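Local coordinates for m3DLH protein (Halieaceae bacterium, PDB 7JKA) that probably hydrolyses dienelactones and possibly phosphotriesters, as an enzyme of the alpha/beta-hydrolase clan, at residues A[52-56]-A[57-61]; A[92-95]-A[96-100]; A[99-102]-A[103-107]; A[187-190]-A[191-195]; A[243-246]-A[247-250]. All coordinates share one frame; numbering follows the deposited sequence. Where two conformers were deposited one is given.

All five contacts are local, each formed by neighbouring turns of one helix or by the residues that start it. Contacts 2 and 3 lie at the surface, share G99 and D100, and touch through L97 and F98 against W104: helix 90-98 gives way to helix 101-116 across G99 and D100. Contacts 1, 4 and 5 are partly buried. Contact 1, the closest of the five to the centre of the chain, is polar, with a capping amide, a salt bridge and bridging waters; contact 3 repeats the cap with an aspartate and adds two arginines. Contacts 4 and 5 depend instead on apolar side chains that pack on strands, methionine and isoleucine in one, two phenylalanines in the other.

Contact 1. Residues A[52-56]-A[57-61]; sequences FGLND and HARER
The guanidinium of R59 has L54 CG over one face, 4.2 Å above the plane and toward the rim in one of the two L54 conformers, while a water lies in plane at its edge. The H57 ring carries R61 NH1 over one face, meets F131 edge-to-face, and is held at NE2 by T216. The water at R59 accepts from NH2 at 2.6 Å and donates to L54 O. R59 NH1 makes a salt bridge with D56 OD1 at 3.0 Å; OD1 is met on the anti side but tilted out of the carboxylate plane, which is turned 66° from the guanidinium, and the N-H angle of 131° makes the bond rather bent. R59 runs extended from CG to NE, which carries its head back over the start of the helix. Cut back to alanine, this position would probably leave D56 OD1 without its cationic mate and the water without the NH2 donor. On the other flank N55 swings CG between its backbone N and carbonyl carbon (chi1 55°). A second water donates to N55 OD1 and also contacts H57 ND1. The bond from A58 N to N55 OD1, at 3.2 Å, is an asparagine N-cap on helix 56-67, the helix that follows strand 42-48 in the alpha/beta-hydrolase fold.

Contact 2. Residues A[92-95]-A[96-100]; sequences PRME and GLFGD
M94 O receives F98 N at 2.8 Å and a nearly straight 167°, one of four consecutive i to i+4 bonds that carry the backbone from P92 to G99. These are the last turns of helix 90-98, a surface helix of the alpha/beta-hydrolase fold, and D100 beyond them already caps the next helix. The same M94 O lies over one face of the F98 ring, 3.3 Å above the plane and offset toward the rim, so the carbonyl that takes the backbone bond is also covered by the aromatic ring. M94 lies side by side with F98, both pointing the same way, and the bend at its last torsion brings CE to F98 CZ at 4.1 Å. On the same side of the ring E95 CG comes to the CD2 rim at 4.2 Å. Replacing F98 with an alanine would probably uncover M94 O and deprive the M94 methyl of its neighbour, and W104, which the ring also meets, would lose an aromatic partner. On another side of the helix R93, one turn before L97, bends at chi2 (65°) and lays its guanidinium against the leucine. Its polar end is fixed by L77 O and H78 ND1, bonded to NH1 and NE, which hold the plane in position for L97. M94 and L97 also reach F133 on helix 133-143. L97 CD1 sits over the centre of the R93 guanidinium, 3.8 Å from CZ.

Contact 3. Residues A[99-102]-A[103-107]; sequences GDRA and AWRAL
D100 and A103 make the polar contact that opens the helix: D100 OD1 accepts from A103 N at 3.1 Å, the N-H meeting the oxygen from above the carboxylate plane, 62° out of it. The carboxylate folds over the first turn because chi1 (-171°) sets it opposite the backbone N, and it also covers the A103 methyl, OD2 lying 3.3 Å from CB. Backbone bonds take over from here: W104 N to D100 O, R105 N to R101 O at 2.8 Å, and A106 N to A102 O. This is an aspartate N-cap, with D100 ending the link from helix 90-98 and starting helix 101-116 on the surface of the alpha/beta-hydrolase fold. Apolar contact comes from R101, whose chain, in the conformer modelled here of two, bends at chi2 and chi3 and runs alongside W104; its CD meets the indole at the edge, near the ring plane, 3.8 Å from CE3. The indole is further fixed by T137, which bonds NE1, and by F133, whose ring lies almost parallel to it. As for charge, in the same conformer R101 NH1 and R105 NH2 approach to 3.8 Å with their guanidinium planes 78° apart. R105 NH2 is held chiefly by D165, and E140 OE1, in salt bridges with both R105 NH2 and R101 NE, probably offsets the like charges. R105 reaches them with its chain extended from CG to NE, while its CG passes 3.2 Å from R101 O.

Contact 4. Residues A[187-190]-A[191-195]; sequences EAID and AVMGE
M193 CE touches I189 CG2 at 3.8 Å, the contact between side chains one turn apart that run side by side and point the same way. M193 is extended beyond CG, with CG anti to the carbonyl carbon (chi1 -71°), and this stretches the thioether along the isoleucine until its terminal methyl reaches the branch methyl. At its root the chain passes close to the preceding turn, CG lying 3.3 Å from I189 O. That oxygen accepts M193 N at 3.0 Å and 170°, a nearly straight bond that fixes where the methionine leaves the helix. V192 packs against backbone on the next flank: CG2 comes within 3.4 Å of I189 O, and CG1 lies 3.5 Å from A188 O. The bonds from A191 N to E187 O, V192 N to A188 O and G194 N to D190 O complete the regular frame on which these side chains are mounted. Further out, L158 touches A188 and I189, while E195, one turn beyond A191, makes a salt bridge to R143. Helix 186-198 is the connecting helix of a beta-alpha-beta unit between parallel strands 172-178 and 203-208; M193 and I189 both face the latter, meeting F205, and M193 also meets W203.

Contact 5. Residues A[243-246]-A[247-250]; sequences RNLF and DEVF
F246 O accepts from F250 N at 2.7 Å, the shortest of the four backbone bonds here, and F250 CB passes 3.2 Å from the same oxygen. F250 CG is anti to the carbonyl carbon (chi1 -65°), and this brings the ring back toward the preceding turn. The two phenylalanines lie side by side and point the same way. F250 CE2 sits over one face of the F246 ring, 4.0 Å from CG, while the ring planes are inclined at 35° with centroids 5.5 Å apart, an oblique pairing. F250 CD2 also rests against F246 CB at 3.9 Å. On an adjoining flank L245 CD1 meets V249 CG2 more loosely at 4.3 Å and passes the carboxylate of E248, whose OE2 is held by a salt bridge to R172. The other oxygen, E248 OE1, receives a bond from a water at 2.5 Å, and the same water donates weakly to N244 O, joining side chain to backbone across the turn. All this belongs to the end of helix 232-250, the last helix of the alpha/beta-hydrolase fold. Its apolar flank lies on the central sheet: F246 packs on strands 126-131 and 150-154, F250 touches A127 of the former, and L245 reaches strands 150-154 and 172-178.

Contact 1. Residues A[52-56]-A[57-61]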
loop_
_atom_site.group_PDB
_atom_site.type_symbol
_atom_site.label_atom_id
_atom_site.label_comp_id
_atom_site.label_asym_id
_atom_site.label_seq_id
_atom_site.Cartn_x
_atom_site.Cartn_y
_atom_site.Cartn_z
ATOM N N PHE A 52 -9.103 -7.004 4.157
ATOM C CA PHE A 52 -9.261 -8.447 4.311
ATOM C C PHE A 52 -7.980 -9.095 4.827
ATOM O O PHE A 52 -8.041 -10.082 5.560
ATOM C CB PHE A 52 -9.634 -9.092 2.979
ATOM C CG PHE A 52 -10.847 -8.506 2.343
ATOM C CD1 PHE A 52 -12.091 -8.697 2.904
ATOM C CD2 PHE A 52 -10.736 -7.777 1.168
ATOM C CE1 PHE A 52 -13.226 -8.156 2.313
ATOM C CE2 PHE A 52 -11.855 -7.235 0.572
ATOM C CZ PHE A 52 -13.104 -7.425 1.145
ATOM N N GLY A 53 -6.826 -8.573 4.438
ATOM C CA GLY A 53 -5.529 -9.134 4.760
ATOM C C GLY A 53 -4.801 -9.625 3.524
ATOM O O GLY A 53 -5.229 -9.419 2.387
ATOM N N LEU A 54 -3.681 -10.298 3.764
ATOM C CA LEU A 54 -2.838 -10.767 2.668
ATOM C C LEU A 54 -3.595 -11.820 1.870
ATOM O O LEU A 54 -3.748 -12.961 2.310
ATOM C CB LEU A 54 -1.526 -11.309 3.226
ATOM C CG LEU A 54 -0.561 -11.920 2.213
ATOM C CD1 LEU A 54 -0.497 -11.038 0.990
ATOM C CD2 LEU A 54 0.812 -12.072 2.850
ATOM N N ASN A 55 -4.083 -11.439 0.695
ATOM C CA ASN A 55 -4.907 -12.317 -0.126
ATOM C C ASN A 55 -4.308 -12.461 -1.523
ATOM O O ASN A 55 -3.248 -11.896 -1.819
ATOM C CB ASN A 55 -6.343 -11.788 -0.179
ATOM C CG ASN A 55 -6.430 -10.342 -0.651
ATOM O OD1 ASN A 55 -5.458 -9.766 -1.163
ATOM N ND2 ASN A 55 -7.617 -9.752 -0.488
ATOM N N ASP A 56 -5.025 -13.165 -2.405
ATOM C CA ASP A 56 -4.497 -13.448 -3.738
ATOM C C ASP A 56 -4.303 -12.181 -4.542
ATOM O O ASP A 56 -3.361 -12.086 -5.330
ATOM C CB ASP A 56 -5.416 -14.401 -4.485
ATOM C CG ASP A 56 -5.230 -15.840 -4.046
ATOM O OD1 ASP A 56 -4.244 -16.101 -3.314
ATOM O OD2 ASP A 56 -6.054 -16.696 -4.425
ATOM N N HIS A 57 -5.178 -11.193 -4.343
ATOM C CA HIS A 57 -5.043 -9.915 -5.031
ATOM C C HIS A 57 -3.697 -9.272 -4.717
ATOM O O HIS A 57 -2.973 -8.842 -5.621
ATOM C CB HIS A 57 -6.215 -9.014 -4.630
ATOM C CG HIS A 57 -6.127 -7.621 -5.153
ATOM N ND1 HIS A 57 -5.434 -6.629 -4.497
ATOM C CD2 HIS A 57 -6.669 -7.043 -6.250
ATOM C CE1 HIS A 57 -5.540 -5.499 -5.177
ATOM N NE2 HIS A 57 -6.284 -5.723 -6.244
ATOM N N ALA A 58 -3.312 -9.244 -3.440
ATOM C CA ALA A 58 -2.040 -8.619 -3.080
ATOM C C ALA A 58 -0.853 -9.436 -3.569
ATOM O O ALA A 58 0.168 -8.870 -3.992
ATOM C CB ALA A 58 -1.966 -8.439 -1.569
ATOM N N ARG A 59 -0.950 -10.762 -3.476
ATOM C CA ARG A 59 0.122 -11.608 -3.993
ATOM C C ARG A 59 0.346 -11.363 -5.477
ATOM O O ARG A 59 1.493 -11.320 -5.947
ATOM C CB ARG A 59 -0.204 -13.083 -3.750
ATOM C CG ARG A 59 -0.326 -13.496 -2.283
ATOM C CD ARG A 59 -0.644 -14.996 -2.201
ATOM N NE ARG A 59 -0.678 -15.431 -0.817
ATOM C CZ ARG A 59 -1.788 -15.648 -0.120
ATOM N NH1 ARG A 59 -2.984 -15.513 -0.686
ATOM N NH2 ARG A 59 -1.695 -16.021 1.148
ATOM N N GLU A 60 -0.741 -11.229 -6.238
ATOM C CA GLU A 60 -0.613 -10.993 -7.668
ATOM C C GLU A 60 0.040 -9.639 -7.938
ATOM O O GLU A 60 0.854 -9.517 -8.855
ATOM C CB GLU A 60 -1.985 -11.093 -8.333
ATOM C CG GLU A 60 -2.010 -10.643 -9.779
ATOM C CD GLU A 60 -1.191 -11.507 -10.714
ATOM O OE1 GLU A 60 -0.741 -12.606 -10.311
ATOM O OE2 GLU A 60 -1.013 -11.072 -11.879
ATOM N N ARG A 61 -0.263 -8.615 -7.135
ATOM C CA ARG A 61 0.396 -7.333 -7.368
ATOM C C ARG A 61 1.886 -7.414 -7.035
ATOM O O ARG A 61 2.720 -6.831 -7.734
ATOM C CB ARG A 61 -0.295 -6.228 -6.569
ATOM C CG ARG A 61 -1.786 -6.124 -6.854
ATOM C CD ARG A 61 -2.003 -5.927 -8.336
ATOM N NE ARG A 61 -3.396 -5.781 -8.803
ATOM C CZ ARG A 61 -4.278 -6.779 -8.891
ATOM N NH1 ARG A 61 -3.967 -7.997 -8.450
ATOM N NH2 ARG A 61 -5.484 -6.564 -9.412
HETATM O O HOH W 1 -4.174 -16.124 1.930
HETATM O O HOH W 2 -5.451 -6.954 -1.343
#

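Contact 2. Residues A[92-95]-A[96-100]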
loop_
_atom_site.group_PDB
_atom_site.type_symbol
_atom_site.label_atom_id
_atom_site.label_comp_id
_atom_site.label_asym_id
_atom_site.label_seq_id
_atom_site.Cartn_x
_atom_site.Cartn_y
_atom_site.Cartn_z
ATOM N N PRO A 92 -14.470 -3.411 12.733
ATOM C CA PRO A 92 -13.812 -3.414 14.055
ATOM C C PRO A 92 -12.296 -3.457 13.980
ATOM O O PRO A 92 -11.620 -2.791 14.777
ATOM C CB PRO A 92 -14.394 -4.669 14.723
ATOM C CG PRO A 92 -15.760 -4.786 14.111
ATOM C CD PRO A 92 -15.584 -4.375 12.679
ATOM N N ARG A 93 -11.737 -4.230 13.045
ATOM C CA ARG A 93 -10.287 -4.289 12.901
ATOM C C ARG A 93 -9.741 -2.950 12.432
ATOM O O ARG A 93 -8.792 -2.427 13.018
ATOM C CB ARG A 93 -9.906 -5.408 11.931
ATOM C CG ARG A 93 -8.417 -5.483 11.591
ATOM C CD ARG A 93 -7.577 -5.839 12.809
ATOM N NE ARG A 93 -6.151 -5.974 12.487
ATOM C CZ ARG A 93 -5.170 -5.751 13.368
ATOM N NH1 ARG A 93 -3.896 -5.892 13.001
ATOM N NH2 ARG A 93 -5.451 -5.356 14.595
ATOM N N MET A 94 -10.344 -2.366 11.390
ATOM C CA MET A 94 -9.870 -1.078 10.899
ATOM C C MET A 94 -10.005 -0.006 11.961
ATOM O O MET A 94 -9.080 0.780 12.177
ATOM C CB MET A 94 -10.653 -0.672 9.636
ATOM C CG MET A 94 -10.469 -1.672 8.500
ATOM S SD MET A 94 -11.500 -1.357 7.026
ATOM C CE MET A 94 -11.227 0.385 6.711
ATOM N N GLU A 95 -11.138 0.030 12.654
ATOM C CA GLU A 95 -11.307 1.073 13.660
ATOM C C GLU A 95 -10.354 0.871 14.825
ATOM O O GLU A 95 -9.893 1.849 15.418
ATOM C CB GLU A 95 -12.765 1.134 14.126
ATOM C CG GLU A 95 -13.671 1.665 13.009
ATOM C CD GLU A 95 -15.110 1.803 13.439
ATOM O OE1 GLU A 95 -15.419 1.407 14.585
ATOM O OE2 GLU A 95 -15.925 2.301 12.628
ATOM N N GLY A 96 -10.023 -0.379 15.162
ATOM C CA GLY A 96 -9.049 -0.589 16.215
ATOM C C GLY A 96 -7.699 -0.026 15.839
ATOM O O GLY A 96 -6.987 0.526 16.676
ATOM N N LEU A 97 -7.351 -0.115 14.558
ATOM C CA LEU A 97 -6.092 0.459 14.104
ATOM C C LEU A 97 -6.177 1.978 13.981
ATOM O O LEU A 97 -5.225 2.667 14.353
ATOM C CB LEU A 97 -5.657 -0.203 12.796
ATOM C CG LEU A 97 -5.278 -1.685 12.991
ATOM C CD1 LEU A 97 -5.078 -2.342 11.636
ATOM C CD2 LEU A 97 -3.995 -1.800 13.813
ATOM N N PHE A 98 -7.317 2.537 13.515
ATOM C CA PHE A 98 -7.498 3.990 13.562
ATOM C C PHE A 98 -7.254 4.545 14.959
ATOM O O PHE A 98 -6.727 5.654 15.112
ATOM C CB PHE A 98 -8.908 4.396 13.121
ATOM C CG PHE A 98 -9.251 4.067 11.682
ATOM C CD1 PHE A 98 -8.281 3.996 10.693
ATOM C CD2 PHE A 98 -10.577 3.864 11.325
ATOM C CE1 PHE A 98 -8.643 3.712 9.362
ATOM C CE2 PHE A 98 -10.938 3.564 10.024
ATOM C CZ PHE A 98 -9.969 3.487 9.041
ATOM N N GLY A 99 -7.698 3.824 15.996
ATOM C CA GLY A 99 -7.580 4.329 17.342
ATOM C C GLY A 99 -6.294 3.958 18.043
ATOM O O GLY A 99 -6.105 4.311 19.210
ATOM N N ASP A 100 -5.394 3.244 17.357
ATOM C CA ASP A 100 -4.111 2.834 17.911
ATOM C C ASP A 100 -3.101 3.015 16.773
ATOM O O ASP A 100 -2.581 2.065 16.177
ATOM C CB ASP A 100 -4.155 1.397 18.437
ATOM C CG ASP A 100 -2.914 1.016 19.208
ATOM O OD1 ASP A 100 -1.916 1.768 19.164
ATOM O OD2 ASP A 100 -2.949 -0.045 19.865
#

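Contact 3. Residues A[99-102]-A[103-107]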
loop_
_atom_site.group_PDB
_atom_site.type_symbol
_atom_site.label_atom_id
_atom_site.label_comp_id
_atom_site.label_asym_id
_atom_site.label_seq_id
_atom_site.Cartn_x
_atom_site.Cartn_y
_atom_site.Cartn_z
ATOM N N GLY A 99 -7.698 3.824 15.996
ATOM C CA GLY A 99 -7.580 4.329 17.342
ATOM C C GLY A 99 -6.294 3.958 18.043
ATOM O O GLY A 99 -6.105 4.311 19.210
ATOM N N ASP A 100 -5.394 3.244 17.357
ATOM C CA ASP A 100 -4.111 2.834 17.911
ATOM C C ASP A 100 -3.101 3.015 16.773
ATOM O O ASP A 100 -2.581 2.065 16.177
ATOM C CB ASP A 100 -4.155 1.397 18.437
ATOM C CG ASP A 100 -2.914 1.016 19.208
ATOM O OD1 ASP A 100 -1.916 1.768 19.164
ATOM O OD2 ASP A 100 -2.949 -0.045 19.865
ATOM N N ARG A 101 -2.833 4.279 16.449
ATOM C CA ARG A 101 -1.957 4.586 15.326
ATOM C C ARG A 101 -0.551 4.031 15.549
ATOM O O ARG A 101 0.112 3.633 14.588
ATOM C CB ARG A 101 -1.904 6.097 15.089
ATOM C CG ARG A 101 -3.266 6.791 14.950
ATOM C CD ARG A 101 -3.950 6.512 13.626
ATOM N NE ARG A 101 -3.464 7.345 12.527
ATOM C CZ ARG A 101 -3.925 8.562 12.241
ATOM N NH1 ARG A 101 -3.426 9.224 11.212
ATOM N NH2 ARG A 101 -4.872 9.132 12.988
ATOM N N ALA A 102 -0.097 3.973 16.805
ATOM C CA ALA A 102 1.218 3.402 17.095
ATOM C C ALA A 102 1.281 1.932 16.712
ATOM O O ALA A 102 2.263 1.486 16.106
ATOM C CB ALA A 102 1.557 3.581 18.577
ATOM N N ALA A 103 0.240 1.162 17.042
ATOM C CA ALA A 103 0.246 -0.258 16.691
ATOM C C ALA A 103 0.119 -0.443 15.186
ATOM O O ALA A 103 0.745 -1.334 14.598
ATOM C CB ALA A 103 -0.889 -0.985 17.412
ATOM N N TRP A 104 -0.696 0.402 14.557
ATOM C CA TRP A 104 -0.855 0.364 13.116
ATOM C C TRP A 104 0.466 0.654 12.430
ATOM O O TRP A 104 0.872 -0.064 11.517
ATOM C CB TRP A 104 -1.925 1.385 12.752
ATOM C CG TRP A 104 -2.443 1.390 11.353
ATOM C CD1 TRP A 104 -2.207 0.497 10.372
ATOM C CD2 TRP A 104 -3.303 2.391 10.807
ATOM N NE1 TRP A 104 -2.867 0.884 9.212
ATOM C CE2 TRP A 104 -3.568 2.034 9.476
ATOM C CE3 TRP A 104 -3.891 3.541 11.338
ATOM C CZ2 TRP A 104 -4.379 2.818 8.636
ATOM C CZ3 TRP A 104 -4.708 4.309 10.521
ATOM C CH2 TRP A 104 -4.949 3.939 9.195
ATOM N N ARG A 105 1.158 1.699 12.882
ATOM C CA ARG A 105 2.432 2.043 12.260
ATOM C C ARG A 105 3.486 0.994 12.555
ATOM O O ARG A 105 4.345 0.746 11.710
ATOM C CB ARG A 105 2.882 3.420 12.731
ATOM C CG ARG A 105 2.000 4.505 12.124
ATOM C CD ARG A 105 2.119 5.842 12.809
ATOM N NE ARG A 105 1.163 6.775 12.200
ATOM C CZ ARG A 105 1.291 8.096 12.182
ATOM N NH1 ARG A 105 2.361 8.676 12.716
ATOM N NH2 ARG A 105 0.351 8.835 11.581
ATOM N N ALA A 106 3.398 0.327 13.707
ATOM C CA ALA A 106 4.385 -0.691 14.042
ATOM C C ALA A 106 4.286 -1.902 13.128
ATOM O O ALA A 106 5.320 -2.468 12.744
ATOM C CB ALA A 106 4.216 -1.114 15.496
ATOM N N LEU A 107 3.069 -2.350 12.799
ATOM C CA LEU A 107 2.963 -3.478 11.878
ATOM C C LEU A 107 3.380 -3.074 10.464
ATOM O O LEU A 107 3.879 -3.909 9.701
ATOM C CB LEU A 107 1.547 -4.078 11.911
ATOM C CG LEU A 107 0.340 -3.366 11.304
ATOM C CD1 LEU A 107 0.281 -3.537 9.797
ATOM C CD2 LEU A 107 -0.941 -3.905 12.008
#

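Contact 4. Residues A[187-190]-A[191-195]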
loop_
_atom_site.group_PDB
_atom_site.type_symbol
_atom_site.label_atom_id
_atom_site.label_comp_id
_atom_site.label_asym_id
_atom_site.label_seq_id
_atom_site.Cartn_x
_atom_site.Cartn_y
_atom_site.Cartn_z
ATOM N N GLU A 187 -14.121 15.579 2.851
ATOM C CA GLU A 187 -13.373 16.378 3.815
ATOM C C GLU A 187 -11.998 15.791 4.079
ATOM O O GLU A 187 -11.053 16.536 4.357
ATOM C CB GLU A 187 -14.139 16.494 5.137
ATOM C CG GLU A 187 -15.530 17.085 5.029
ATOM C CD GLU A 187 -16.609 16.021 4.935
ATOM O OE1 GLU A 187 -16.510 15.139 4.054
ATOM O OE2 GLU A 187 -17.551 16.063 5.752
ATOM N N ALA A 188 -11.868 14.459 4.013
ATOM C CA ALA A 188 -10.569 13.842 4.249
ATOM C C ALA A 188 -9.625 14.089 3.091
ATOM O O ALA A 188 -8.419 14.220 3.304
ATOM C CB ALA A 188 -10.715 12.339 4.491
ATOM N N ILE A 189 -10.153 14.179 1.865
ATOM C CA ILE A 189 -9.318 14.560 0.734
ATOM C C ILE A 189 -8.789 15.970 0.945
ATOM O O ILE A 189 -7.588 16.229 0.831
ATOM C CB ILE A 189 -10.104 14.445 -0.587
ATOM C CG1 ILE A 189 -10.496 12.987 -0.865
ATOM C CG2 ILE A 189 -9.314 15.037 -1.731
ATOM C CD1 ILE A 189 -11.342 12.817 -2.106
ATOM N N ASP A 190 -9.680 16.895 1.304
ATOM C CA ASP A 190 -9.251 18.259 1.583
ATOM C C ASP A 190 -8.192 18.291 2.678
ATOM O O ASP A 190 -7.229 19.063 2.596
ATOM C CB ASP A 190 -10.452 19.114 1.983
ATOM C CG ASP A 190 -11.363 19.445 0.818
ATOM O OD1 ASP A 190 -11.027 19.141 -0.345
ATOM O OD2 ASP A 190 -12.433 20.026 1.075
ATOM N N ALA A 191 -8.356 17.458 3.713
ATOM C CA ALA A 191 -7.434 17.473 4.842
ATOM C C ALA A 191 -6.036 17.056 4.420
ATOM O O ALA A 191 -5.057 17.750 4.711
ATOM C CB ALA A 191 -7.954 16.564 5.956
ATOM N N VAL A 192 -5.917 15.927 3.718
ATOM C CA VAL A 192 -4.580 15.446 3.393
ATOM C C VAL A 192 -3.928 16.372 2.388
ATOM O O VAL A 192 -2.724 16.641 2.473
ATOM C CB VAL A 192 -4.581 13.979 2.896
ATOM C CG1 VAL A 192 -5.203 13.061 3.955
ATOM C CG2 VAL A 192 -5.264 13.829 1.531
ATOM N N MET A 193 -4.705 16.885 1.415
ATOM C CA MET A 193 -4.130 17.862 0.503
ATOM C C MET A 193 -3.574 19.045 1.273
ATOM O O MET A 193 -2.502 19.562 0.937
ATOM C CB MET A 193 -5.165 18.358 -0.507
ATOM C CG MET A 193 -5.543 17.331 -1.536
ATOM S SD MET A 193 -6.621 18.111 -2.752
ATOM C CE MET A 193 -6.767 16.778 -3.932
ATOM N N GLY A 194 -4.294 19.486 2.308
ATOM C CA GLY A 194 -3.830 20.620 3.093
ATOM C C GLY A 194 -2.555 20.325 3.860
ATOM O O GLY A 194 -1.679 21.187 3.973
ATOM N N GLU A 195 -2.440 19.106 4.406
ATOM C CA GLU A 195 -1.207 18.685 5.069
ATOM C C GLU A 195 -0.041 18.717 4.101
ATOM O O GLU A 195 1.032 19.257 4.402
ATOM C CB GLU A 195 -1.369 17.269 5.637
ATOM C CG GLU A 195 -2.471 17.134 6.661
ATOM C CD GLU A 195 -2.863 15.707 6.937
ATOM O OE1 GLU A 195 -2.253 14.780 6.351
ATOM O OE2 GLU A 195 -3.804 15.515 7.727
#

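Contact 5. Residues A[243-246]-A[247-250]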
loop_
_atom_site.group_PDB
_atom_site.type_symbol
_atom_site.label_atom_id
_atom_site.label_comp_id
_atom_site.label_asym_id
_atom_site.label_seq_id
_atom_site.Cartn_x
_atom_site.Cartn_y
_atom_site.Cartn_z
ATOM N N ARG A 243 4.148 3.031 -12.114
ATOM C CA ARG A 243 5.405 2.679 -12.773
ATOM C C ARG A 243 6.187 3.920 -13.187
ATOM O O ARG A 243 7.411 3.954 -13.049
ATOM C CB ARG A 243 5.143 1.794 -13.991
ATOM C CG ARG A 243 4.688 0.386 -13.682
ATOM C CD ARG A 243 4.583 -0.423 -14.986
ATOM N NE ARG A 243 5.895 -0.571 -15.625
ATOM C CZ ARG A 243 6.111 -1.160 -16.802
ATOM N NH1 ARG A 243 5.104 -1.676 -17.494
ATOM N NH2 ARG A 243 7.343 -1.247 -17.278
ATOM N N ASN A 244 5.501 4.948 -13.704
ATOM C CA ASN A 244 6.206 6.173 -14.099
ATOM C C ASN A 244 6.858 6.848 -12.898
ATOM O O ASN A 244 7.963 7.389 -13.010
ATOM C CB ASN A 244 5.261 7.170 -14.779
ATOM C CG ASN A 244 4.745 6.695 -16.142
ATOM O OD1 ASN A 244 5.356 5.877 -16.819
ATOM N ND2 ASN A 244 3.605 7.258 -16.557
ATOM N N LEU A 245 6.169 6.861 -11.750
ATOM C CA LEU A 245 6.737 7.455 -10.539
ATOM C C LEU A 245 7.932 6.650 -10.054
ATOM O O LEU A 245 8.985 7.213 -9.730
ATOM C CB LEU A 245 5.683 7.537 -9.434
ATOM C CG LEU A 245 6.158 8.201 -8.135
ATOM C CD1 LEU A 245 6.637 9.631 -8.387
ATOM C CD2 LEU A 245 5.042 8.195 -7.105
ATOM N N PHE A 246 7.790 5.326 -10.019
ATOM C CA PHE A 246 8.907 4.479 -9.605
ATOM C C PHE A 246 10.114 4.677 -10.517
ATOM O O PHE A 246 11.252 4.771 -10.035
ATOM C CB PHE A 246 8.475 3.018 -9.604
ATOM C CG PHE A 246 7.573 2.638 -8.445
ATOM C CD1 PHE A 246 7.195 3.566 -7.479
ATOM C CD2 PHE A 246 7.071 1.352 -8.362
ATOM C CE1 PHE A 246 6.362 3.194 -6.417
ATOM C CE2 PHE A 246 6.245 0.967 -7.296
ATOM C CZ PHE A 246 5.891 1.878 -6.337
ATOM N N ASP A 247 9.889 4.754 -11.836
ATOM C CA ASP A 247 11.013 4.949 -12.755
ATOM C C ASP A 247 11.725 6.260 -12.463
ATOM O O ASP A 247 12.961 6.351 -12.523
ATOM C CB ASP A 247 10.522 4.948 -14.206
ATOM C CG ASP A 247 10.202 3.578 -14.723
ATOM O OD1 ASP A 247 10.501 2.578 -14.034
ATOM O OD2 ASP A 247 9.644 3.500 -15.836
ATOM N N GLU A 248 10.950 7.301 -12.166
ATOM C CA GLU A 248 11.525 8.599 -11.848
ATOM C C GLU A 248 12.423 8.509 -10.620
ATOM O O GLU A 248 13.547 9.032 -10.608
ATOM C CB GLU A 248 10.376 9.587 -11.637
ATOM C CG GLU A 248 10.760 10.999 -11.352
ATOM C CD GLU A 248 9.553 11.789 -10.877
ATOM O OE1 GLU A 248 8.681 12.123 -11.711
ATOM O OE2 GLU A 248 9.466 12.043 -9.660
ATOM N N VAL A 249 11.946 7.815 -9.588
ATOM C CA VAL A 249 12.649 7.753 -8.313
ATOM C C VAL A 249 13.801 6.757 -8.360
ATOM O O VAL A 249 14.881 7.023 -7.813
ATOM C CB VAL A 249 11.642 7.409 -7.197
ATOM C CG1 VAL A 249 12.373 7.276 -5.853
ATOM C CG2 VAL A 249 10.560 8.460 -7.126
ATOM N N PHE A 250 13.608 5.608 -9.027
ATOM C CA PHE A 250 14.500 4.455 -8.897
ATOM C C PHE A 250 15.485 4.258 -10.038
ATOM O O PHE A 250 16.519 3.619 -9.826
ATOM C CB PHE A 250 13.705 3.158 -8.796
ATOM C CG PHE A 250 12.876 3.052 -7.572
ATOM C CD1 PHE A 250 13.211 3.768 -6.426
ATOM C CD2 PHE A 250 11.756 2.242 -7.567
ATOM C CE1 PHE A 250 12.449 3.665 -5.283
ATOM C CE2 PHE A 250 10.992 2.126 -6.414
ATOM C CZ PHE A 250 11.331 2.855 -5.291
HETATM O O HOH W 3 7.017 10.375 -12.532
#